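PDB 5C2V: hydrazine synthase subunit alpha from Candidatus Kuenenia stuttgartiensis, which catalyses the condensation of hydroxylamine with ammonia to hydrazine, the second half-reaction of the hydrazine synthase complex in anaerobic ammonium oxidation. Local coordinates for residues G359-N364 and G371-D376; Y337-P342 and N381-A386. All coordinates share one frame; numbering follows the deposited sequence.

Contact 1 (G359-N364 and G371-D376); sequences GIYWFN and GDKVYD. With CA (calcium ion), chain B.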
loop_
_atom_site.group_PDB
_atom_site.type_symbol
_atom_site.label_atom_id
_atom_site.label_comp_id
_atom_site.label_asym_id
_atom_site.label_seq_id
_atom_site.Cartn_x
_atom_site.Cartn_y
_atom_site.Cartn_z
ATOM N N GLY D 359 19.554 -28.514 0.652
ATOM C CA GLY D 359 19.826 -29.735 1.391
ATOM C C GLY D 359 18.967 -29.839 2.636
ATOM O O GLY D 359 18.268 -28.895 2.991
ATOM N N ILE D 360 19.011 -30.989 3.300
ATOM C CA ILE D 360 18.220 -31.191 4.509
ATOM C C ILE D 360 19.024 -30.832 5.756
ATOM O O ILE D 360 20.145 -31.306 5.938
ATOM C CB ILE D 360 17.723 -32.643 4.619
ATOM C CG1 ILE D 360 16.988 -33.050 3.340
ATOM C CG2 ILE D 360 16.820 -32.807 5.831
ATOM C CD1 ILE D 360 15.799 -32.172 3.013
ATOM N N TYR D 361 18.447 -29.988 6.606
ATOM C CA TYR D 361 19.137 -29.507 7.800
ATOM C C TYR D 361 18.226 -29.493 9.025
ATOM O O TYR D 361 17.018 -29.269 8.913
ATOM C CB TYR D 361 19.691 -28.097 7.568
ATOM C CG TYR D 361 20.700 -27.986 6.444
ATOM C CD1 TYR D 361 20.289 -27.828 5.128
ATOM C CD2 TYR D 361 22.063 -28.019 6.705
ATOM C CE1 TYR D 361 21.207 -27.722 4.099
ATOM C CE2 TYR D 361 22.989 -27.914 5.682
ATOM C CZ TYR D 361 22.555 -27.765 4.382
ATOM O OH TYR D 361 23.471 -27.659 3.362
ATOM N N TRP D 362 18.814 -29.734 10.193
ATOM C CA TRP D 362 18.119 -29.531 11.459
ATOM C C TRP D 362 18.032 -28.039 11.742
ATOM O O TRP D 362 19.041 -27.343 11.693
ATOM C CB TRP D 362 18.837 -30.244 12.608
ATOM C CG TRP D 362 18.654 -31.726 12.616
ATOM C CD1 TRP D 362 19.606 -32.672 12.373
ATOM C CD2 TRP D 362 17.439 -32.437 12.881
ATOM N NE1 TRP D 362 19.061 -33.929 12.471
ATOM C CE2 TRP D 362 17.731 -33.812 12.782
ATOM C CE3 TRP D 362 16.135 -32.044 13.193
ATOM C CZ2 TRP D 362 16.765 -34.795 12.983
ATOM C CZ3 TRP D 362 15.178 -33.022 13.391
ATOM C CH2 TRP D 362 15.498 -34.380 13.286
ATOM N N PHE D 363 16.837 -27.543 12.033
ATOM C CA PHE D 363 16.669 -26.112 12.262
ATOM C C PHE D 363 17.099 -25.711 13.671
ATOM O O PHE D 363 16.959 -26.483 14.619
ATOM C CB PHE D 363 15.218 -25.693 12.019
ATOM C CG PHE D 363 15.028 -24.203 11.937
ATOM C CD1 PHE D 363 15.271 -23.526 10.753
ATOM C CD2 PHE D 363 14.613 -23.481 13.044
ATOM C CE1 PHE D 363 15.100 -22.156 10.674
ATOM C CE2 PHE D 363 14.440 -22.112 12.971
ATOM C CZ PHE D 363 14.684 -21.449 11.784
ATOM N N ASN D 364 17.628 -24.498 13.794
ATOM C CA ASN D 364 18.015 -23.949 15.088
ATOM C C ASN D 364 17.191 -22.707 15.406
ATOM O O ASN D 364 17.274 -21.700 14.703
ATOM C CB ASN D 364 19.511 -23.622 15.109
ATOM C CG ASN D 364 20.039 -23.362 16.512
ATOM O OD1 ASN D 364 19.359 -22.770 17.351
ATOM N ND2 ASN D 364 21.263 -23.808 16.771
ATOM N N GLY D 371 20.617 -25.167 11.099
ATOM C CA GLY D 371 21.630 -25.787 11.935
ATOM C C GLY D 371 22.454 -26.842 11.220
ATOM O O GLY D 371 22.750 -26.721 10.030
ATOM N N ASP D 372 22.829 -27.876 11.970
ATOM C CA ASP D 372 23.660 -28.974 11.478
ATOM C C ASP D 372 23.080 -29.666 10.246
ATOM O O ASP D 372 21.863 -29.764 10.088
ATOM C CB ASP D 372 23.866 -30.008 12.586
ATOM C CG ASP D 372 24.265 -29.378 13.906
ATOM O OD1 ASP D 372 25.479 -29.199 14.138
ATOM O OD2 ASP D 372 23.364 -29.063 14.711
ATOM N N LYS D 373 23.966 -30.150 9.382
ATOM C CA LYS D 373 23.569 -30.818 8.146
ATOM C C LYS D 373 23.054 -32.234 8.387
ATOM O O LYS D 373 23.603 -32.976 9.202
ATOM C CB LYS D 373 24.749 -30.862 7.170
ATOM C CG LYS D 373 24.427 -31.502 5.827
ATOM C CD LYS D 373 25.682 -31.715 4.995
ATOM C CE LYS D 373 26.639 -32.681 5.674
ATOM N NZ LYS D 373 27.866 -32.911 4.862
ATOM N N VAL D 374 21.994 -32.603 7.675
ATOM C CA VAL D 374 21.514 -33.979 7.686
ATOM C C VAL D 374 22.070 -34.713 6.471
ATOM O O VAL D 374 22.964 -35.550 6.594
ATOM C CB VAL D 374 19.975 -34.050 7.680
ATOM C CG1 VAL D 374 19.508 -35.499 7.694
ATOM C CG2 VAL D 374 19.403 -33.288 8.866
ATOM N N TYR D 375 21.531 -34.397 5.298
ATOM C CA TYR D 375 22.069 -34.909 4.043
ATOM C C TYR D 375 22.041 -33.830 2.964
ATOM O O TYR D 375 20.980 -33.293 2.645
ATOM C CB TYR D 375 21.282 -36.140 3.590
ATOM C CG TYR D 375 21.806 -36.786 2.327
ATOM C CD1 TYR D 375 22.912 -37.626 2.358
ATOM C CD2 TYR D 375 21.187 -36.566 1.103
ATOM C CE1 TYR D 375 23.392 -38.221 1.206
ATOM C CE2 TYR D 375 21.659 -37.157 -0.055
ATOM C CZ TYR D 375 22.762 -37.983 0.004
ATOM O OH TYR D 375 23.234 -38.574 -1.146
ATOM N N ASP D 376 23.203 -33.512 2.402
ATOM C CA ASP D 376 23.256 -32.590 1.273
ATOM C C ASP D 376 24.089 -33.164 0.131
ATOM O O ASP D 376 25.305 -33.316 0.246
ATOM C CB ASP D 376 23.819 -31.234 1.706
ATOM C CG ASP D 376 23.773 -30.200 0.592
ATOM O OD1 ASP D 376 24.536 -29.214 0.665
ATOM O OD2 ASP D 376 22.978 -30.372 -0.357
HETATM CA CA CA B . 21.689 -30.762 -2.310
#
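W362 CG lies anti to its own carbonyl carbon (chi1 -75°), and V374 CG2 is likewise anti to its carbonyl carbon, which brings the methyl over the indole on one side of a beta hairpin. The hairpin pairs strand 359-364 with the chain around 371-376, and it forms the outer part of one blade of the beta-propeller. V374 and Y375 both lie opposite I360, which makes a classic beta bulge. I360 O takes the V374 N-H at 2.8 Å and a second, weak bond from Y375 N. In return I360 N gives a nearly straight bond to Y375 O (3.1 Å, 169° at the hydrogen), with the donor above the carbonyl plane. Toward the turn, W362 N binds D372 O and W362 O accepts from G371 N.

V374 CG2 sits over one face of the five-membered ring of W362, 3.9 Å from its centroid, in a CH-pi contact. The same methyl is 3.6 Å from W362 CD1. V374 CB also touches I360 CG2 at 3.9 Å. L349 of strand 348-353 packs against both W362 and V374.

Y361 and K373 form a non-hydrogen-bonded pair and share the other side of the hairpin. Y361 CD2 lies 3.5 Å from K373 CA, and its CE2 reaches K373 CB and CG; the lysine amine leads away. Y352 meets the tyrosine ring edge-to-face.

Beyond the bulge, the D376 carboxylate helps close a calcium site with D382 and the carbonyls of F358, D377 and W380. D376 OD2 binds the calcium ion at 2.4 Å.

Contact 2 (Y337-P342 and N381-A386); sequences YRSPYP and NDHQPA. With CA (calcium ion), chain B.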
loop_
_atom_site.group_PDB
_atom_site.type_symbol
_atom_site.label_atom_id
_atom_site.label_comp_id
_atom_site.label_asym_id
_atom_site.label_seq_id
_atom_site.Cartn_x
_atom_site.Cartn_y
_atom_site.Cartn_z
ATOM N N TYR D 337 14.944 -20.835 2.123
ATOM C CA TYR D 337 14.336 -21.932 2.869
ATOM C C TYR D 337 13.091 -22.470 2.173
ATOM O O TYR D 337 12.375 -21.733 1.495
ATOM C CB TYR D 337 13.971 -21.478 4.285
ATOM C CG TYR D 337 15.155 -21.207 5.185
ATOM C CD1 TYR D 337 15.878 -20.026 5.080
ATOM C CD2 TYR D 337 15.541 -22.128 6.150
ATOM C CE1 TYR D 337 16.958 -19.774 5.905
ATOM C CE2 TYR D 337 16.619 -21.884 6.980
ATOM C CZ TYR D 337 17.322 -20.705 6.854
ATOM O OH TYR D 337 18.397 -20.458 7.677
ATOM N N ARG D 338 12.840 -23.764 2.348
ATOM C CA ARG D 338 11.639 -24.398 1.825
ATOM C C ARG D 338 11.318 -25.674 2.603
ATOM O O ARG D 338 12.193 -26.256 3.252
ATOM C CB ARG D 338 11.801 -24.713 0.333
ATOM C CG ARG D 338 12.801 -25.819 0.045
ATOM C CD ARG D 338 13.175 -25.899 -1.425
ATOM N NE ARG D 338 12.043 -26.235 -2.281
ATOM C CZ ARG D 338 12.145 -26.492 -3.582
ATOM N NH1 ARG D 338 13.331 -26.456 -4.174
ATOM N NH2 ARG D 338 11.063 -26.789 -4.289
ATOM N N SER D 339 10.056 -26.088 2.532
ATOM C CA SER D 339 9.583 -27.344 3.116
ATOM C C SER D 339 9.974 -27.564 4.580
ATOM O O SER D 339 10.734 -28.482 4.885
ATOM C CB SER D 339 10.093 -28.518 2.278
ATOM O OG SER D 339 9.778 -28.340 0.907
ATOM N N PRO D 340 9.456 -26.723 5.491
ATOM C CA PRO D 340 9.734 -26.933 6.917
ATOM C C PRO D 340 8.911 -28.084 7.493
ATOM O O PRO D 340 7.759 -28.259 7.096
ATOM C CB PRO D 340 9.332 -25.599 7.545
ATOM C CG PRO D 340 8.236 -25.102 6.663
ATOM C CD PRO D 340 8.576 -25.562 5.266
ATOM N N TYR D 341 9.488 -28.858 8.407
ATOM C CA TYR D 341 8.762 -29.967 9.021
ATOM C C TYR D 341 8.942 -30.042 10.537
ATOM O O TYR D 341 9.895 -30.652 11.019
ATOM C CB TYR D 341 9.171 -31.297 8.393
ATOM C CG TYR D 341 8.080 -32.335 8.500
ATOM C CD1 TYR D 341 7.929 -33.095 9.651
ATOM C CD2 TYR D 341 7.184 -32.535 7.460
ATOM C CE1 TYR D 341 6.926 -34.035 9.758
ATOM C CE2 TYR D 341 6.177 -33.473 7.556
ATOM C CZ TYR D 341 6.054 -34.219 8.707
ATOM O OH TYR D 341 5.052 -35.153 8.804
ATOM N N PRO D 342 8.029 -29.410 11.291
ATOM C CA PRO D 342 8.079 -29.430 12.758
ATOM C C PRO D 342 7.942 -30.840 13.333
ATOM O O PRO D 342 7.226 -31.671 12.772
ATOM C CB PRO D 342 6.879 -28.565 13.170
ATOM C CG PRO D 342 6.463 -27.831 11.931
ATOM C CD PRO D 342 6.830 -28.718 10.790
ATOM N N ASN D 381 18.830 -31.014 -5.547
ATOM C CA ASN D 381 18.091 -30.193 -4.609
ATOM C C ASN D 381 17.374 -31.139 -3.667
ATOM O O ASN D 381 16.529 -31.933 -4.087
ATOM C CB ASN D 381 17.099 -29.274 -5.321
ATOM C CG ASN D 381 17.726 -27.968 -5.763
ATOM O OD1 ASN D 381 18.692 -27.495 -5.163
ATOM N ND2 ASN D 381 17.175 -27.373 -6.816
ATOM N N ASP D 382 17.724 -31.054 -2.390
ATOM C CA ASP D 382 17.202 -31.972 -1.396
ATOM C C ASP D 382 16.161 -31.249 -0.560
ATOM O O ASP D 382 16.496 -30.386 0.251
ATOM C CB ASP D 382 18.339 -32.512 -0.522
ATOM C CG ASP D 382 19.482 -33.089 -1.348
ATOM O OD1 ASP D 382 19.217 -33.973 -2.189
ATOM O OD2 ASP D 382 20.642 -32.652 -1.172
ATOM N N HIS D 383 14.894 -31.601 -0.760
ATOM C CA HIS D 383 13.815 -30.882 -0.095
ATOM C C HIS D 383 12.649 -31.795 0.259
ATOM O O HIS D 383 12.695 -32.999 0.013
ATOM C CB HIS D 383 13.331 -29.721 -0.970
ATOM C CG HIS D 383 12.577 -30.147 -2.190
ATOM N ND1 HIS D 383 13.145 -30.903 -3.194
ATOM C CD2 HIS D 383 11.301 -29.909 -2.577
ATOM C CE1 HIS D 383 12.249 -31.120 -4.140
ATOM N NE2 HIS D 383 11.122 -30.527 -3.789
ATOM N N GLN D 384 11.612 -31.201 0.842
ATOM C CA GLN D 384 10.450 -31.932 1.349
ATOM C C GLN D 384 10.817 -33.067 2.309
ATOM O O GLN D 384 10.448 -34.217 2.071
ATOM C CB GLN D 384 9.629 -32.493 0.185
ATOM C CG GLN D 384 8.891 -31.441 -0.623
ATOM C CD GLN D 384 8.123 -32.036 -1.787
ATOM O OE1 GLN D 384 8.478 -33.096 -2.302
ATOM N NE2 GLN D 384 7.062 -31.356 -2.206
ATOM N N PRO D 385 11.544 -32.753 3.398
ATOM C CA PRO D 385 11.862 -33.824 4.348
ATOM C C PRO D 385 10.625 -34.308 5.101
ATOM O O PRO D 385 9.856 -33.495 5.614
ATOM C CB PRO D 385 12.863 -33.163 5.297
ATOM C CG PRO D 385 12.496 -31.725 5.273
ATOM C CD PRO D 385 12.014 -31.439 3.875
ATOM N N ALA D 386 10.443 -35.622 5.160
ATOM C CA ALA D 386 9.318 -36.213 5.876
ATOM C C ALA D 386 9.791 -37.378 6.736
ATOM O O ALA D 386 9.798 -38.522 6.284
ATOM C CB ALA D 386 8.243 -36.667 4.901
HETATM CA CA CA B . 21.689 -30.762 -2.310
#
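R338 lies against H383 where the innermost strands of two neighbouring propeller blades run side by side, 22° from parallel. From CB, which points toward 381-386, R338 CG takes the position between the backbone N and the carbonyl carbon (chi1 70°). CG then touches H383 CB, and CD meets the same atom at 3.9 Å. The chain bends at chi3, and NE comes 3.8 Å from H383 CD2. CZ follows at 3.7 Å from CD2, over the imidazole face. NH2 is 3.6 Å from CD2 and also near NE2. The two flat groups are tilted 30° apart, and CD2 lies over one guanidinium face, offset toward its rim. NH1 ends in a salt bridge with D44.

Farther along, S339 CB packs on Q384 N and CA. S339 O lies 3.4 Å from P385 CD. Y341 CD2 comes equally near P385 O, at 3.4 Å, while A386 CA sits over the tyrosine ring face. K391 binds Y341 OH, and T35 and D81 bind Q384 OE1.

No clear hydrogen bond joins the two strands. They meet through side chains set against each other and against backbone atoms, as between separate sheets, and several polar ends are tied to other parts of the fold. The positive guanidinium may disfavour protonation of H383, though D44 would offset part of that charge.

Strand 31-37 is the first strand of the chain and later pairs with 381-387. Residues 337-342 open the last blade built from four consecutive strands, which runs on through 348-353 and 359-364. Contact 1 then closes a short loop of six residues, which holds the hairpin turn. Contact 2 closes a longer span of 38 residues, and contact 1 falls wholly within it; the two do not cross. By joining the sheet of 31-37, strand 381-387 shuts the ring, the closure known as molecular velcro. Contact 1 holds one blade's outer edge, and contact 2 packs that blade against the closing one. They meet where I360 CD1 packs on D382 and P385, and they share the calcium ion.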